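Local coordinates for Cow rumen GH26 endo-mannanase (Metagenome, PDB 6UEH), which probably cleaves internal beta-1,4-mannosidic linkages in mannans such as galactomannan, as an endo-acting hydrolase of glycoside hydrolase family 26, at residues Gly333-Val338 / Gln372-Gly376; Trp341-Tyr345 / Ile358-Asn362; Lys270-Cys274 / Trp328-Ala332. All blocks are in the same frame, centred on the assembly; numbering follows the deposited sequence.

Contact 1 (Gly333-Val338 / Gln372-Gly376); sequences GAKTYV and QWYAG
Within the (beta/alpha)8 barrel of family GH26, the opening turn of helix 334-351 packs through Ala334, Tyr337 and Val338 on Gln372-Ala375 of the loop that leads from strand 357-362 to strand 382-387. No hydrogen bond crosses between them; the packing is apolar. The methyl of Ala334 sits squarely over the indole of Trp373, its CB 3.6 Å from the centroid of the five-membered ring and 11° from the ring normal, a CH-pi contact. The six-membered ring reaches on to the helix N-cap, Gly333, Trp373 CH2 coming within 3.6 Å of Gly333 C. Tyr337 meets another part of the same indole: its CD2 lies at the indole edge, 3.6 Å from Trp373 CE3, with the planes inclined at 46°. With CG anti to the backbone N (chi1 165°), the phenol crosses the indole side chain at about a right angle and turns its edge to Trp373 O. The polar ends are held by the loop after strand 306-309, Tyr337 OH by Leu311 O and Trp373 NE1 by Asn319 O. One turn after Ala334, Val338 meets the loop backbone with both methyls: CG2 lies 3.5 Å from Gln372 O, CG1 3.8 Å from Ala375 CA.

Contact 2 (Trp341-Tyr345 / Ile358-Asn362); sequences WKYLY and IWEQN
Gln361 NE2 hydrogen-bonds to Tyr337 OH and also lies over one face of the Trp341 indole, offset toward the rim and 3.5 Å from Trp341 CD2. The other end of the amide, Gln361 OE1, accepts from Ala375 N, so both ends of the group are fixed. This is the helix-on-strand layer of a beta-alpha-beta crossover in the barrel: helix 334-351 links the neighbouring parallel strands 306-309 and 357-362, and its segment here runs nearly antiparallel to the strand, at 167°. The same Trp341 face takes Gln361 CB, 4.0 Å from the centroid of the six-membered ring. At the ring edge, Trp341 CH2 approaches Glu360 O to 3.5 Å. Two residues before Gln361, Trp359 completes an aromatic cluster with Trp341 and Tyr345. It turns an edge toward the face of Trp341 in an offset edge-to-face pair, six-membered ring centroids 5.8 Å apart. Tyr345, its CG turned opposite the backbone N (chi1 -173°), brings its ring across to Trp359, the planes inclined at 40°. Its hydroxyl hydrogen-bonds with Ser146 OG, while Tyr345 CD2 settles over the middle of the Trp359 indole, 3.6 Å from Trp359 CD2.

Contact 3 (Lys270-Cys274 / Trp328-Ala332); sequences KTADC and WWGKA
Trp328 meets the turn 270-274 with both its carbonyl and its ring. Trp328 O accepts a short hydrogen bond, 2.6 Å, from Thr271 OG1. The hydroxyl comes from above the carbonyl plane, 37° out of it, and the C=O...donor angle is 139°. Trp328 O also accepts from Lys331 N, which arrives from the opposite face, so two donors grip this one oxygen. The indole presents its edge to the same turn: Thr271 OG1 lies in the ring plane near CE3, and beside it Cys274 SG stands 4.1 Å from Trp328 CZ3, a sulfur-aromatic contact made at the rim. Phe269 and Trp285 each form an edge-to-face pair with this indole, and Trp328 NE1 bonds to Ile241 O. Trp329 follows, its CE3 over one face of the Trp328 ring, while Thr271 CG2 nears Trp329 CA. Both segments belong to loops of the TIM barrel, one preceding helix 280-301 and the other joining strand 306-309 to helix 334-351. Next but one, Lys331 touches Thr271 OG1 with its CB at 3.7 Å, then carries its extended chain off, where Lys331 NZ hydrogen-bonds to Thr265 O. In Thr271, CG2 is anti to the backbone N and OG1 lies beside that N (chi1 -68°), which sends the hydroxyl to the carbonyl and the methyl toward Ala332. An alanine in place of Thr271 would lack both branches, and is likely to leave Trp328 O with the Lys331 N bond alone from this pair and to open a gap beside the Ala332 methyl. Ala332 closes the segment, its CB 4.0 Å from Thr271 CG2 and 4.3 Å from Ala272 CB.

Helix 334-351 ties the three contacts together: contact 1 uses its first turn, contact 2 its middle, and the 328-332 segment of contact 3 runs into its start. Contacts 1 and 2, centres about 11 Å apart, join where Ala375 CB meets Trp341 CD1 at 3.4 Å. Contacts 1 and 3, centres about 12 Å apart, join where Trp373 CH2 lies 3.4 Å from Gly330 O and Tyr337 CD1 packs against Trp329 O. Contacts 2 and 3 do not touch, their nearest atoms being about 5 Å apart. In GH26 barrels the catalytic glutamates lie at the C-terminal ends of the fourth and seventh strands, probably 306-309 and 423-429; 328-332 lies in the loop after the former.

Contact 1 (Gly333-Val338 / Gln372-Gly376)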
ATOM      1  N   GLY A 333      -9.111   8.870  15.478  1.00 22.43           N
ATOM      2  CA  GLY A 333      -9.714   7.664  14.940  1.00 22.71           C
ATOM      3  C   GLY A 333     -10.061   7.735  13.465  1.00 21.78           C
ATOM      4  O   GLY A 333      -9.975   8.795  12.842  1.00 20.26           O
ATOM      5  N   ALA A 334     -10.469   6.597  12.911  1.00 21.41           N
ATOM      6  CA  ALA A 334     -10.727   6.470  11.481  1.00 20.61           C
ATOM      7  C   ALA A 334     -11.879   7.350  11.004  1.00 21.12           C
ATOM      8  O   ALA A 334     -11.762   8.031   9.988  1.00 20.32           O
ATOM      9  CB  ALA A 334     -11.000   5.012  11.128  1.00 20.64           C
ATOM     10  N   LYS A 335     -12.989   7.335  11.737  1.00 23.36           N
ATOM     11  CA  LYS A 335     -14.175   8.086  11.337  1.00 24.06           C
ATOM     12  C   LYS A 335     -13.889   9.584  11.255  1.00 23.85           C
ATOM     13  O   LYS A 335     -14.232  10.237  10.266  1.00 23.20           O
ATOM     14  CB  LYS A 335     -15.329   7.827  12.305  1.00 26.71           C
ATOM     15  CG  LYS A 335     -16.612   8.560  11.938  1.00 29.44           C
ATOM     16  CD  LYS A 335     -17.687   8.367  12.995  1.00 32.64           C
ATOM     17  CE  LYS A 335     -18.966   9.104  12.624  1.00 35.13           C
ATOM     18  NZ  LYS A 335     -18.750  10.573  12.479  1.00 35.88           N
ATOM     19  N   THR A 336     -13.256  10.122  12.292  1.00 23.20           N
ATOM     20  CA  THR A 336     -12.887  11.532  12.304  1.00 22.12           C
ATOM     21  C   THR A 336     -11.894  11.837  11.191  1.00 21.44           C
ATOM     22  O   THR A 336     -11.995  12.870  10.525  1.00 23.05           O
ATOM     23  CB  THR A 336     -12.286  11.950  13.661  1.00 21.23           C
ATOM     24  OG1 THR A 336     -13.288  11.844  14.679  1.00 22.30           O
ATOM     25  CG2 THR A 336     -11.780  13.389  13.604  1.00 20.65           C
ATOM     26  N   TYR A 337     -10.944  10.930  10.981  1.00 19.39           N
ATOM     27  CA  TYR A 337      -9.933  11.122   9.948  1.00 18.43           C
ATOM     28  C   TYR A 337     -10.552  11.263   8.561  1.00 19.20           C
ATOM     29  O   TYR A 337     -10.178  12.153   7.799  1.00 20.01           O
ATOM     30  CB  TYR A 337      -8.923   9.971   9.928  1.00 18.04           C
ATOM     31  CG  TYR A 337      -8.106   9.976   8.657  1.00 17.85           C
ATOM     32  CD1 TYR A 337      -7.089  10.903   8.469  1.00 17.05           C
ATOM     33  CD2 TYR A 337      -8.377   9.081   7.626  1.00 18.12           C
ATOM     34  CE1 TYR A 337      -6.352  10.931   7.298  1.00 16.59           C
ATOM     35  CE2 TYR A 337      -7.644   9.102   6.453  1.00 17.90           C
ATOM     36  CZ  TYR A 337      -6.633  10.028   6.295  1.00 17.26           C
ATOM     37  OH  TYR A 337      -5.900  10.049   5.126  1.00 16.92           O
ATOM     38  N   VAL A 338     -11.482  10.369   8.233  1.00 19.30           N
ATOM     39  CA  VAL A 338     -12.145  10.398   6.933  1.00 18.13           C
ATOM     40  C   VAL A 338     -12.870  11.728   6.736  1.00 18.69           C
ATOM     41  O   VAL A 338     -12.850  12.298   5.643  1.00 18.67           O
ATOM     42  CB  VAL A 338     -13.139   9.221   6.778  1.00 20.18           C
ATOM     43  CG1 VAL A 338     -13.993   9.388   5.529  1.00 19.99           C
ATOM     44  CG2 VAL A 338     -12.390   7.895   6.732  1.00 19.87           C
ATOM     45  N   GLN A 372     -11.442   1.120   7.197  1.00 20.03           N
ATOM     46  CA  GLN A 372     -12.230   2.196   7.794  1.00 23.37           C
ATOM     47  C   GLN A 372     -11.532   3.548   7.651  1.00 22.16           C
ATOM     48  O   GLN A 372     -12.134   4.591   7.901  1.00 22.34           O
ATOM     49  CB  GLN A 372     -12.514   1.903   9.267  1.00 24.95           C
ATOM     50  CG  GLN A 372     -13.359   0.658   9.490  1.00 27.41           C
ATOM     51  CD  GLN A 372     -13.820   0.519  10.925  1.00 30.13           C
ATOM     52  OE1 GLN A 372     -13.932   1.507  11.651  1.00 31.25           O
ATOM     53  NE2 GLN A 372     -14.089  -0.713  11.343  1.00 30.55           N
ATOM     54  N   TRP A 373     -10.268   3.522   7.242  1.00 19.17           N
ATOM     55  CA  TRP A 373      -9.506   4.746   7.017  1.00 20.07           C
ATOM     56  C   TRP A 373      -9.572   5.188   5.555  1.00 18.25           C
ATOM     57  O   TRP A 373      -8.905   6.144   5.158  1.00 17.86           O
ATOM     58  CB  TRP A 373      -8.047   4.553   7.437  1.00 19.96           C
ATOM     59  CG  TRP A 373      -7.876   4.252   8.892  1.00 20.78           C
ATOM     60  CD1 TRP A 373      -8.004   3.037   9.500  1.00 21.63           C
ATOM     61  CD2 TRP A 373      -7.538   5.185   9.926  1.00 21.67           C
ATOM     62  NE1 TRP A 373      -7.770   3.155  10.849  1.00 22.92           N
ATOM     63  CE2 TRP A 373      -7.482   4.463  11.136  1.00 23.07           C
ATOM     64  CE3 TRP A 373      -7.277   6.559   9.945  1.00 19.16           C
ATOM     65  CZ2 TRP A 373      -7.176   5.072  12.353  1.00 23.32           C
ATOM     66  CZ3 TRP A 373      -6.975   7.159  11.155  1.00 22.71           C
ATOM     67  CH2 TRP A 373      -6.926   6.416  12.342  1.00 23.73           C
ATOM     68  N   TYR A 374     -10.375   4.486   4.760  1.00 18.41           N
ATOM     69  CA  TYR A 374     -10.561   4.821   3.350  1.00 18.18           C
ATOM     70  C   TYR A 374     -11.706   5.818   3.187  1.00 20.63           C
ATOM     71  O   TYR A 374     -12.805   5.598   3.694  1.00 19.51           O
ATOM     72  CB  TYR A 374     -10.823   3.552   2.535  1.00 18.22           C
ATOM     73  CG  TYR A 374     -11.050   3.777   1.055  1.00 18.50           C
ATOM     74  CD1 TYR A 374     -10.138   4.495   0.289  1.00 17.59           C
ATOM     75  CD2 TYR A 374     -12.163   3.243   0.418  1.00 19.02           C
ATOM     76  CE1 TYR A 374     -10.339   4.690  -1.064  1.00 18.61           C
ATOM     77  CE2 TYR A 374     -12.372   3.432  -0.935  1.00 18.89           C
ATOM     78  CZ  TYR A 374     -11.458   4.154  -1.672  1.00 19.94           C
ATOM     79  OH  TYR A 374     -11.666   4.341  -3.020  1.00 18.54           O
ATOM     80  N   ALA A 375     -11.445   6.914   2.483  1.00 20.01           N
ATOM     81  CA  ALA A 375     -12.414   7.999   2.368  1.00 20.64           C
ATOM     82  C   ALA A 375     -13.488   7.744   1.309  1.00 22.56           C
ATOM     83  O   ALA A 375     -14.444   8.512   1.198  1.00 24.46           O
ATOM     84  CB  ALA A 375     -11.701   9.301   2.071  1.00 18.96           C
ATOM     85  N   GLY A 376     -13.333   6.679   0.531  1.00 19.46           N
ATOM     86  CA  GLY A 376     -14.339   6.317  -0.455  1.00 20.07           C
ATOM     87  C   GLY A 376     -13.939   6.628  -1.886  1.00 19.85           C
ATOM     88  O   GLY A 376     -13.093   7.487  -2.132  1.00 20.00           O
TER

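Contact 2 (Trp341-Tyr345 / Ile358-Asn362)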
ATOM      1  N   TRP A 341     -10.289  14.288   5.815  1.00 17.11           N
ATOM      2  CA  TRP A 341      -9.920  14.121   4.411  1.00 16.06           C
ATOM      3  C   TRP A 341     -10.954  14.759   3.489  1.00 16.30           C
ATOM      4  O   TRP A 341     -10.607  15.485   2.553  1.00 16.21           O
ATOM      5  CB  TRP A 341      -9.763  12.638   4.060  1.00 15.86           C
ATOM      6  CG  TRP A 341      -9.453  12.389   2.605  1.00 15.53           C
ATOM      7  CD1 TRP A 341     -10.346  12.331   1.570  1.00 16.22           C
ATOM      8  CD2 TRP A 341      -8.161  12.159   2.028  1.00 15.86           C
ATOM      9  NE1 TRP A 341      -9.689  12.079   0.389  1.00 16.00           N
ATOM     10  CE2 TRP A 341      -8.346  11.971   0.641  1.00 15.91           C
ATOM     11  CE3 TRP A 341      -6.864  12.093   2.549  1.00 15.70           C
ATOM     12  CZ2 TRP A 341      -7.285  11.723  -0.228  1.00 16.21           C
ATOM     13  CZ3 TRP A 341      -5.810  11.846   1.682  1.00 15.30           C
ATOM     14  CH2 TRP A 341      -6.028  11.666   0.310  1.00 15.40           C
ATOM     15  N   LYS A 342     -12.225  14.474   3.750  1.00 17.31           N
ATOM     16  CA  LYS A 342     -13.308  15.037   2.954  1.00 18.16           C
ATOM     17  C   LYS A 342     -13.330  16.558   3.065  1.00 17.08           C
ATOM     18  O   LYS A 342     -13.598  17.253   2.086  1.00 17.22           O
ATOM     19  CB  LYS A 342     -14.654  14.448   3.381  1.00 19.45           C
ATOM     20  CG  LYS A 342     -14.805  12.967   3.063  1.00 20.87           C
ATOM     21  CD  LYS A 342     -16.186  12.455   3.440  1.00 23.42           C
ATOM     22  CE  LYS A 342     -16.342  10.985   3.089  1.00 25.22           C
ATOM     23  NZ  LYS A 342     -17.679  10.460   3.481  1.00 27.47           N
ATOM     24  N   TYR A 343     -13.036  17.066   4.259  1.00 17.31           N
ATOM     25  CA  TYR A 343     -12.958  18.506   4.492  1.00 17.84           C
ATOM     26  C   TYR A 343     -11.914  19.144   3.583  1.00 17.00           C
ATOM     27  O   TYR A 343     -12.193  20.127   2.899  1.00 17.66           O
ATOM     28  CB  TYR A 343     -12.629  18.793   5.963  1.00 17.38           C
ATOM     29  CG  TYR A 343     -12.624  20.261   6.341  1.00 17.41           C
ATOM     30  CD1 TYR A 343     -11.490  21.045   6.164  1.00 16.84           C
ATOM     31  CD2 TYR A 343     -13.750  20.858   6.894  1.00 18.41           C
ATOM     32  CE1 TYR A 343     -11.483  22.385   6.516  1.00 18.03           C
ATOM     33  CE2 TYR A 343     -13.751  22.194   7.252  1.00 19.17           C
ATOM     34  CZ  TYR A 343     -12.614  22.954   7.060  1.00 19.43           C
ATOM     35  OH  TYR A 343     -12.614  24.285   7.413  1.00 20.27           O
ATOM     36  N   LEU A 344     -10.713  18.573   3.579  1.00 15.83           N
ATOM     37  CA  LEU A 344      -9.617  19.086   2.763  1.00 15.68           C
ATOM     38  C   LEU A 344      -9.939  18.983   1.276  1.00 16.44           C
ATOM     39  O   LEU A 344      -9.700  19.920   0.513  1.00 17.08           O
ATOM     40  CB  LEU A 344      -8.320  18.333   3.072  1.00 13.55           C
ATOM     41  CG  LEU A 344      -7.096  18.728   2.241  1.00 13.50           C
ATOM     42  CD1 LEU A 344      -6.740  20.198   2.450  1.00 14.49           C
ATOM     43  CD2 LEU A 344      -5.910  17.833   2.569  1.00 13.74           C
ATOM     44  N   TYR A 345     -10.486  17.839   0.876  1.00 15.44           N
ATOM     45  CA  TYR A 345     -10.868  17.599  -0.511  1.00 15.35           C
ATOM     46  C   TYR A 345     -11.874  18.642  -0.984  1.00 17.12           C
ATOM     47  O   TYR A 345     -11.718  19.230  -2.055  1.00 16.90           O
ATOM     48  CB  TYR A 345     -11.452  16.191  -0.663  1.00 16.06           C
ATOM     49  CG  TYR A 345     -11.740  15.758  -2.087  1.00 16.69           C
ATOM     50  CD1 TYR A 345     -12.868  16.212  -2.761  1.00 17.53           C
ATOM     51  CD2 TYR A 345     -10.901  14.865  -2.745  1.00 16.27           C
ATOM     52  CE1 TYR A 345     -13.140  15.809  -4.057  1.00 18.38           C
ATOM     53  CE2 TYR A 345     -11.168  14.453  -4.040  1.00 12.89           C
ATOM     54  CZ  TYR A 345     -12.289  14.928  -4.690  1.00 16.55           C
ATOM     55  OH  TYR A 345     -12.562  14.523  -5.978  1.00 16.32           O
ATOM     56  N   ILE A 358      -4.164  14.641  -8.279  1.00 16.61           N
ATOM     57  CA  ILE A 358      -4.500  13.226  -8.223  1.00 15.96           C
ATOM     58  C   ILE A 358      -4.408  12.793  -6.766  1.00 15.41           C
ATOM     59  O   ILE A 358      -3.316  12.674  -6.213  1.00 15.32           O
ATOM     60  CB  ILE A 358      -3.566  12.372  -9.101  1.00 15.77           C
ATOM     61  CG1 ILE A 358      -3.653  12.828 -10.561  1.00 15.13           C
ATOM     62  CG2 ILE A 358      -3.918  10.896  -8.979  1.00 15.13           C
ATOM     63  CD1 ILE A 358      -2.794  12.021 -11.508  1.00 16.26           C
ATOM     64  N   TRP A 359      -5.561  12.580  -6.142  1.00 15.10           N
ATOM     65  CA  TRP A 359      -5.617  12.358  -4.703  1.00 15.17           C
ATOM     66  C   TRP A 359      -5.210  10.936  -4.322  1.00 15.26           C
ATOM     67  O   TRP A 359      -5.934   9.976  -4.592  1.00 15.47           O
ATOM     68  CB  TRP A 359      -7.023  12.663  -4.180  1.00 15.47           C
ATOM     69  CG  TRP A 359      -7.414  14.103  -4.334  1.00 15.36           C
ATOM     70  CD1 TRP A 359      -7.868  14.717  -5.467  1.00 15.86           C
ATOM     71  CD2 TRP A 359      -7.383  15.111  -3.317  1.00 15.04           C
ATOM     72  NE1 TRP A 359      -8.122  16.046  -5.217  1.00 15.53           N
ATOM     73  CE2 TRP A 359      -7.832  16.312  -3.904  1.00 15.21           C
ATOM     74  CE3 TRP A 359      -7.021  15.114  -1.966  1.00 13.91           C
ATOM     75  CZ2 TRP A 359      -7.927  17.502  -3.187  1.00 15.04           C
ATOM     76  CZ3 TRP A 359      -7.115  16.296  -1.257  1.00 12.68           C
ATOM     77  CH2 TRP A 359      -7.564  17.473  -1.869  1.00 14.68           C
ATOM     78  N   GLU A 360      -4.046  10.812  -3.691  1.00 14.93           N
ATOM     79  CA  GLU A 360      -3.561   9.516  -3.231  1.00 14.59           C
ATOM     80  C   GLU A 360      -3.690   9.397  -1.720  1.00 15.65           C
ATOM     81  O   GLU A 360      -3.142  10.209  -0.971  1.00 14.25           O
ATOM     82  CB  GLU A 360      -2.104   9.292  -3.645  1.00 15.22           C
ATOM     83  CG  GLU A 360      -1.548   7.946  -3.199  1.00 15.67           C
ATOM     84  CD  GLU A 360      -0.182   7.648  -3.783  1.00 16.57           C
ATOM     85  OE1 GLU A 360       0.581   8.602  -4.042  1.00 17.02           O
ATOM     86  OE2 GLU A 360       0.129   6.457  -3.989  1.00 16.17           O
ATOM     87  N   GLN A 361      -4.423   8.383  -1.277  1.00 16.11           N
ATOM     88  CA  GLN A 361      -4.604   8.149   0.146  1.00 16.45           C
ATOM     89  C   GLN A 361      -3.893   6.873   0.574  1.00 16.62           C
ATOM     90  O   GLN A 361      -4.024   5.831  -0.072  1.00 16.07           O
ATOM     91  CB  GLN A 361      -6.092   8.068   0.493  1.00 17.81           C
ATOM     92  CG  GLN A 361      -6.367   7.891   1.978  1.00 18.72           C
ATOM     93  CD  GLN A 361      -7.843   7.951   2.307  1.00 19.52           C
ATOM     94  OE1 GLN A 361      -8.644   7.176   1.778  1.00 19.49           O
ATOM     95  NE2 GLN A 361      -8.216   8.884   3.177  1.00 19.34           N
ATOM     96  N   ASN A 362      -3.130   6.962   1.659  1.00 15.98           N
ATOM     97  CA  ASN A 362      -2.492   5.785   2.225  1.00 17.15           C
ATOM     98  C   ASN A 362      -3.515   4.864   2.875  1.00 16.54           C
ATOM     99  O   ASN A 362      -4.494   5.319   3.465  1.00 17.01           O
ATOM    100  CB  ASN A 362      -1.427   6.182   3.255  1.00 17.89           C
ATOM    101  CG  ASN A 362      -0.062   6.420   2.631  1.00 19.35           C
ATOM    102  OD1 ASN A 362       0.484   7.517   2.710  1.00 20.43           O
ATOM    103  ND2 ASN A 362       0.501   5.386   2.021  1.00 20.28           N
TER

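Contact 3 (Lys270-Cys274 / Trp328-Ala332)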
ATOM      1  N   LYS A 270      -6.685  19.721  19.492  1.00 23.94           N
ATOM      2  CA  LYS A 270      -7.776  18.753  19.409  1.00 24.54           C
ATOM      3  C   LYS A 270      -8.076  18.413  17.952  1.00 22.46           C
ATOM      4  O   LYS A 270      -8.685  19.206  17.234  1.00 21.95           O
ATOM      5  CB  LYS A 270      -9.030  19.288  20.104  1.00 26.28           C
ATOM      6  CG  LYS A 270      -8.887  19.425  21.613  1.00 29.11           C
ATOM      7  CD  LYS A 270     -10.203  19.833  22.262  1.00 32.08           C
ATOM      8  CE  LYS A 270     -10.060  19.955  23.771  1.00 35.74           C
ATOM      9  NZ  LYS A 270      -9.025  20.956  24.153  1.00 35.55           N
ATOM     10  N   THR A 271      -7.639  17.231  17.529  1.00 20.85           N
ATOM     11  CA  THR A 271      -7.731  16.817  16.129  1.00 19.46           C
ATOM     12  C   THR A 271      -9.148  16.922  15.563  1.00 20.01           C
ATOM     13  O   THR A 271      -9.349  17.460  14.474  1.00 18.79           O
ATOM     14  CB  THR A 271      -7.226  15.370  15.949  1.00 20.29           C
ATOM     15  OG1 THR A 271      -5.815  15.326  16.190  1.00 20.25           O
ATOM     16  CG2 THR A 271      -7.507  14.871  14.539  1.00 19.69           C
ATOM     17  N   ALA A 272     -10.124  16.419  16.311  1.00 21.83           N
ATOM     18  CA  ALA A 272     -11.509  16.397  15.849  1.00 23.35           C
ATOM     19  C   ALA A 272     -12.068  17.802  15.619  1.00 23.03           C
ATOM     20  O   ALA A 272     -12.981  17.988  14.816  1.00 23.70           O
ATOM     21  CB  ALA A 272     -12.384  15.641  16.841  1.00 25.62           C
ATOM     22  N   ASP A 273     -11.517  18.791  16.314  1.00 22.92           N
ATOM     23  CA  ASP A 273     -12.045  20.149  16.237  1.00 22.86           C
ATOM     24  C   ASP A 273     -11.550  20.928  15.022  1.00 20.53           C
ATOM     25  O   ASP A 273     -12.070  22.004  14.726  1.00 20.33           O
ATOM     26  CB  ASP A 273     -11.709  20.927  17.513  1.00 23.79           C
ATOM     27  CG  ASP A 273     -12.604  20.551  18.674  1.00 27.90           C
ATOM     28  OD1 ASP A 273     -13.652  19.921  18.429  1.00 30.10           O
ATOM     29  OD2 ASP A 273     -12.267  20.889  19.829  1.00 29.56           O
ATOM     30  N   CYS A 274     -10.563  20.393  14.308  1.00 19.81           N
ATOM     31  CA  CYS A 274      -9.997  21.123  13.176  1.00 19.00           C
ATOM     32  C   CYS A 274     -11.020  21.285  12.051  1.00 19.58           C
ATOM     33  O   CYS A 274     -10.858  22.134  11.178  1.00 21.12           O
ATOM     34  CB  CYS A 274      -8.735  20.432  12.649  1.00 18.05           C
ATOM     35  SG  CYS A 274      -9.016  18.947  11.664  1.00 21.24           S
ATOM     36  N   TRP A 328      -0.925  13.543  13.751  1.00 20.58           N
ATOM     37  CA  TRP A 328      -2.014  14.135  14.525  1.00 20.71           C
ATOM     38  C   TRP A 328      -3.380  13.949  13.862  1.00 18.23           C
ATOM     39  O   TRP A 328      -4.395  13.856  14.550  1.00 18.02           O
ATOM     40  CB  TRP A 328      -1.759  15.628  14.792  1.00 21.95           C
ATOM     41  CG  TRP A 328      -1.751  16.531  13.580  1.00 20.85           C
ATOM     42  CD1 TRP A 328      -0.653  16.991  12.911  1.00 21.34           C
ATOM     43  CD2 TRP A 328      -2.890  17.105  12.920  1.00 19.98           C
ATOM     44  NE1 TRP A 328      -1.035  17.802  11.870  1.00 19.85           N
ATOM     45  CE2 TRP A 328      -2.403  17.888  11.852  1.00 19.77           C
ATOM     46  CE3 TRP A 328      -4.273  17.030  13.123  1.00 19.41           C
ATOM     47  CZ2 TRP A 328      -3.249  18.588  10.990  1.00 19.14           C
ATOM     48  CZ3 TRP A 328      -5.113  17.725  12.265  1.00 18.76           C
ATOM     49  CH2 TRP A 328      -4.597  18.495  11.212  1.00 19.04           C
ATOM     50  N   TRP A 329      -3.409  13.867  12.536  1.00 15.82           N
ATOM     51  CA  TRP A 329      -4.687  13.761  11.838  1.00 17.01           C
ATOM     52  C   TRP A 329      -5.352  12.389  11.992  1.00 18.18           C
ATOM     53  O   TRP A 329      -6.500  12.210  11.589  1.00 19.20           O
ATOM     54  CB  TRP A 329      -4.524  14.102  10.351  1.00 17.00           C
ATOM     55  CG  TRP A 329      -3.358  13.452   9.659  1.00 16.58           C
ATOM     56  CD1 TRP A 329      -3.289  12.172   9.194  1.00 17.58           C
ATOM     57  CD2 TRP A 329      -2.109  14.069   9.327  1.00 17.59           C
ATOM     58  NE1 TRP A 329      -2.067  11.948   8.604  1.00 17.38           N
ATOM     59  CE2 TRP A 329      -1.324  13.098   8.671  1.00 17.93           C
ATOM     60  CE3 TRP A 329      -1.572  15.346   9.525  1.00 19.11           C
ATOM     61  CZ2 TRP A 329      -0.035  13.364   8.212  1.00 17.98           C
ATOM     62  CZ3 TRP A 329      -0.292  15.608   9.070  1.00 19.31           C
ATOM     63  CH2 TRP A 329       0.463  14.620   8.422  1.00 18.55           C
ATOM     64  N   GLY A 330      -4.648  11.432  12.586  1.00 18.75           N
ATOM     65  CA  GLY A 330      -5.216  10.112  12.814  1.00 18.79           C
ATOM     66  C   GLY A 330      -5.517   9.856  14.279  1.00 19.91           C
ATOM     67  O   GLY A 330      -6.028   8.798  14.651  1.00 19.69           O
ATOM     68  N   LYS A 331      -5.203  10.846  15.106  1.00 20.35           N
ATOM     69  CA  LYS A 331      -5.277  10.730  16.558  1.00 22.25           C
ATOM     70  C   LYS A 331      -6.697  10.518  17.082  1.00 23.65           C
ATOM     71  O   LYS A 331      -6.890   9.932  18.145  1.00 24.81           O
ATOM     72  CB  LYS A 331      -4.671  11.983  17.195  1.00 21.98           C
ATOM     73  CG  LYS A 331      -4.450  11.916  18.692  1.00 23.96           C
ATOM     74  CD  LYS A 331      -3.793  13.199  19.173  1.00 24.61           C
ATOM     75  CE  LYS A 331      -3.536  13.177  20.671  1.00 27.78           C
ATOM     76  NZ  LYS A 331      -2.865  14.431  21.107  1.00 29.54           N
ATOM     77  N   ALA A 332      -7.686  10.999  16.335  1.00 23.80           N
ATOM     78  CA  ALA A 332      -9.077  10.932  16.775  1.00 24.88           C
ATOM     79  C   ALA A 332      -9.827   9.741  16.180  1.00 24.09           C
ATOM     80  O   ALA A 332     -11.039   9.616  16.354  1.00 24.45           O
ATOM     81  CB  ALA A 332      -9.795  12.226  16.432  1.00 24.57           C
TER